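Local structure of alpha-L-rhamnosidase (Klebsiella oxytoca, 4XHC) at residues E233-G238 / R268-L273. The protein probably hydrolyses terminal alpha-L-rhamnose from rhamnose-containing glycosides, as a family 78 glycoside hydrolase that binds rhamnose in its catalytic domain. Sequence-based numbering, arbitrary orientation.
With RAM (alpha-L-rhamnopyranose), chain C.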
# COMPACT_ATOMS: atom_id res chain seq x y z
N GLU A 233 -16.24 13.48 -14.34
CA GLU A 233 -16.32 13.14 -15.77
C GLU A 233 -17.70 12.61 -16.14
O GLU A 233 -18.07 12.54 -17.32
CB GLU A 233 -15.19 12.18 -16.19
CG GLU A 233 -13.89 12.92 -16.48
CD GLU A 233 -12.69 12.01 -16.72
OE1 GLU A 233 -12.43 11.14 -15.86
OE2 GLU A 233 -12.00 12.19 -17.75
N VAL A 234 -18.46 12.23 -15.10
CA VAL A 234 -19.91 12.02 -15.19
C VAL A 234 -20.54 12.59 -13.92
O VAL A 234 -19.82 13.04 -13.02
CB VAL A 234 -20.27 10.51 -15.30
CG1 VAL A 234 -19.64 9.90 -16.54
CG2 VAL A 234 -19.85 9.74 -14.05
N PHE A 235 -21.86 12.58 -13.84
CA PHE A 235 -22.55 12.89 -12.59
C PHE A 235 -22.44 11.68 -11.65
O PHE A 235 -23.25 10.76 -11.72
CB PHE A 235 -24.05 13.17 -12.84
CG PHE A 235 -24.33 14.51 -13.46
CD1 PHE A 235 -24.38 15.65 -12.69
CD2 PHE A 235 -24.58 14.61 -14.82
CE1 PHE A 235 -24.67 16.88 -13.26
CE2 PHE A 235 -24.86 15.84 -15.40
CZ PHE A 235 -24.91 16.97 -14.62
N GLU A 236 -21.43 11.66 -10.78
CA GLU A 236 -21.25 10.53 -9.88
C GLU A 236 -22.30 10.57 -8.76
O GLU A 236 -22.70 11.64 -8.34
CB GLU A 236 -19.85 10.55 -9.27
CG GLU A 236 -18.73 10.41 -10.29
CD GLU A 236 -17.35 10.27 -9.66
OE1 GLU A 236 -17.26 10.12 -8.41
OE2 GLU A 236 -16.35 10.30 -10.41
N ASP A 237 -22.77 9.40 -8.31
CA ASP A 237 -23.75 9.37 -7.23
C ASP A 237 -23.13 9.82 -5.91
O ASP A 237 -23.74 10.61 -5.18
CB ASP A 237 -24.44 8.00 -7.10
CG ASP A 237 -23.48 6.86 -6.75
OD1 ASP A 237 -22.30 6.90 -7.14
OD2 ASP A 237 -23.93 5.90 -6.11
N GLY A 238 -21.93 9.32 -5.62
CA GLY A 238 -21.14 9.70 -4.44
C GLY A 238 -19.64 9.58 -4.73
O GLY A 238 -19.20 8.56 -5.27
N ARG A 268 -26.41 15.91 -21.36
CA ARG A 268 -26.46 15.32 -22.69
C ARG A 268 -25.53 14.12 -22.81
O ARG A 268 -25.92 13.10 -23.36
CB ARG A 268 -26.07 16.37 -23.72
CG ARG A 268 -26.30 15.97 -25.15
CD ARG A 268 -25.81 17.08 -26.05
NE ARG A 268 -25.93 16.69 -27.45
CZ ARG A 268 -25.11 17.09 -28.42
NH1 ARG A 268 -24.08 17.88 -28.15
NH2 ARG A 268 -25.33 16.68 -29.66
N ARG A 269 -24.30 14.26 -22.30
CA ARG A 269 -23.33 13.17 -22.30
C ARG A 269 -23.88 11.94 -21.57
O ARG A 269 -23.76 10.81 -22.03
CB ARG A 269 -22.01 13.62 -21.66
CG ARG A 269 -21.05 12.48 -21.31
CD ARG A 269 -19.68 12.99 -20.88
NE ARG A 269 -18.95 12.00 -20.08
CZ ARG A 269 -18.23 10.99 -20.57
NH1 ARG A 269 -18.11 10.78 -21.88
NH2 ARG A 269 -17.61 10.17 -19.73
N CYS A 270 -24.52 12.19 -20.43
CA CYS A 270 -25.00 11.12 -19.59
C CYS A 270 -26.24 10.46 -20.18
O CYS A 270 -26.42 9.25 -20.05
CB CYS A 270 -25.18 11.61 -18.14
SG CYS A 270 -23.57 11.99 -17.34
N LEU A 271 -27.07 11.24 -20.88
CA LEU A 271 -28.18 10.66 -21.66
C LEU A 271 -27.69 9.72 -22.75
O LEU A 271 -28.24 8.63 -22.93
CB LEU A 271 -29.05 11.75 -22.28
CG LEU A 271 -30.15 12.35 -21.40
CD1 LEU A 271 -30.68 13.64 -22.00
CD2 LEU A 271 -31.28 11.36 -21.17
N TYR A 272 -26.66 10.12 -23.49
CA TYR A 272 -26.14 9.30 -24.59
C TYR A 272 -25.42 8.06 -24.09
O TYR A 272 -25.35 7.06 -24.80
CB TYR A 272 -25.22 10.12 -25.52
CG TYR A 272 -25.97 10.87 -26.61
CD1 TYR A 272 -26.32 10.24 -27.81
CD2 TYR A 272 -26.33 12.20 -26.44
CE1 TYR A 272 -27.00 10.92 -28.81
CE2 TYR A 272 -27.01 12.89 -27.43
CZ TYR A 272 -27.35 12.25 -28.61
OH TYR A 272 -28.02 12.96 -29.58
N LEU A 273 -24.88 8.12 -22.88
CA LEU A 273 -24.21 6.97 -22.30
C LEU A 273 -25.23 5.85 -22.02
O LEU A 273 -25.04 4.72 -22.46
CB LEU A 273 -23.47 7.34 -21.01
CG LEU A 273 -22.14 8.08 -21.18
CD1 LEU A 273 -21.64 8.60 -19.84
CD2 LEU A 273 -21.09 7.18 -21.81
C1 RAM C . -27.15 2.66 -4.31
C2 RAM C . -26.83 4.14 -4.29
C3 RAM C . -27.32 4.82 -5.55
C4 RAM C . -28.70 4.29 -5.90
C5 RAM C . -28.57 2.83 -6.29
C6 RAM C . -29.79 2.01 -5.94
O1 RAM C . -26.06 1.98 -3.82
O2 RAM C . -27.51 4.69 -3.17
O3 RAM C . -27.38 6.24 -5.38
O4 RAM C . -29.25 5.01 -6.98
O5 RAM C . -27.43 2.23 -5.63
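The backbone carbonyl of Glu233 takes two N-H groups from Arg269. Arg269 NE gives the main bond, 2.9 Å to Glu233 O, and meets the oxygen almost head-on, at a C=O...N angle of 173°. Arg269 NH2 adds a weak second bond to Glu233 O, at 3.4 Å. The oxygen sits at the guanidinium edge, tilted somewhat from its plane. Arg269 reaches it with an extended chain, CG anti to the backbone N (chi1 166°). Its NH1 binds Ala43 O, so the guanidinium bridges a loop carbonyl and a carbonyl of helix 37-45. Leu273 CD1 lies over one guanidinium face.

Beside this polar grip the packing is apolar. Val234 CG1 touches Leu273 CD1 at 4.1 Å, the two side chains crossing at about a right angle. Cys270 SG approaches the edge of the Phe235 ring, 3.8 Å from CD2, as a sulfur-aromatic contact. Leu245 and Leu250 continue this core.

The contact ties the loop after helix 214-230 to helix 264-276 in the six-hairpin catalytic domain. Further along the same loop, Asp237 lines the rhamnose pocket, with OD2 3.5 Å from O3 of the sugar. An arginine-bound carbonyl and a buried apolar patch thus hold residues 233-235 against the helix, two residues before Asp237.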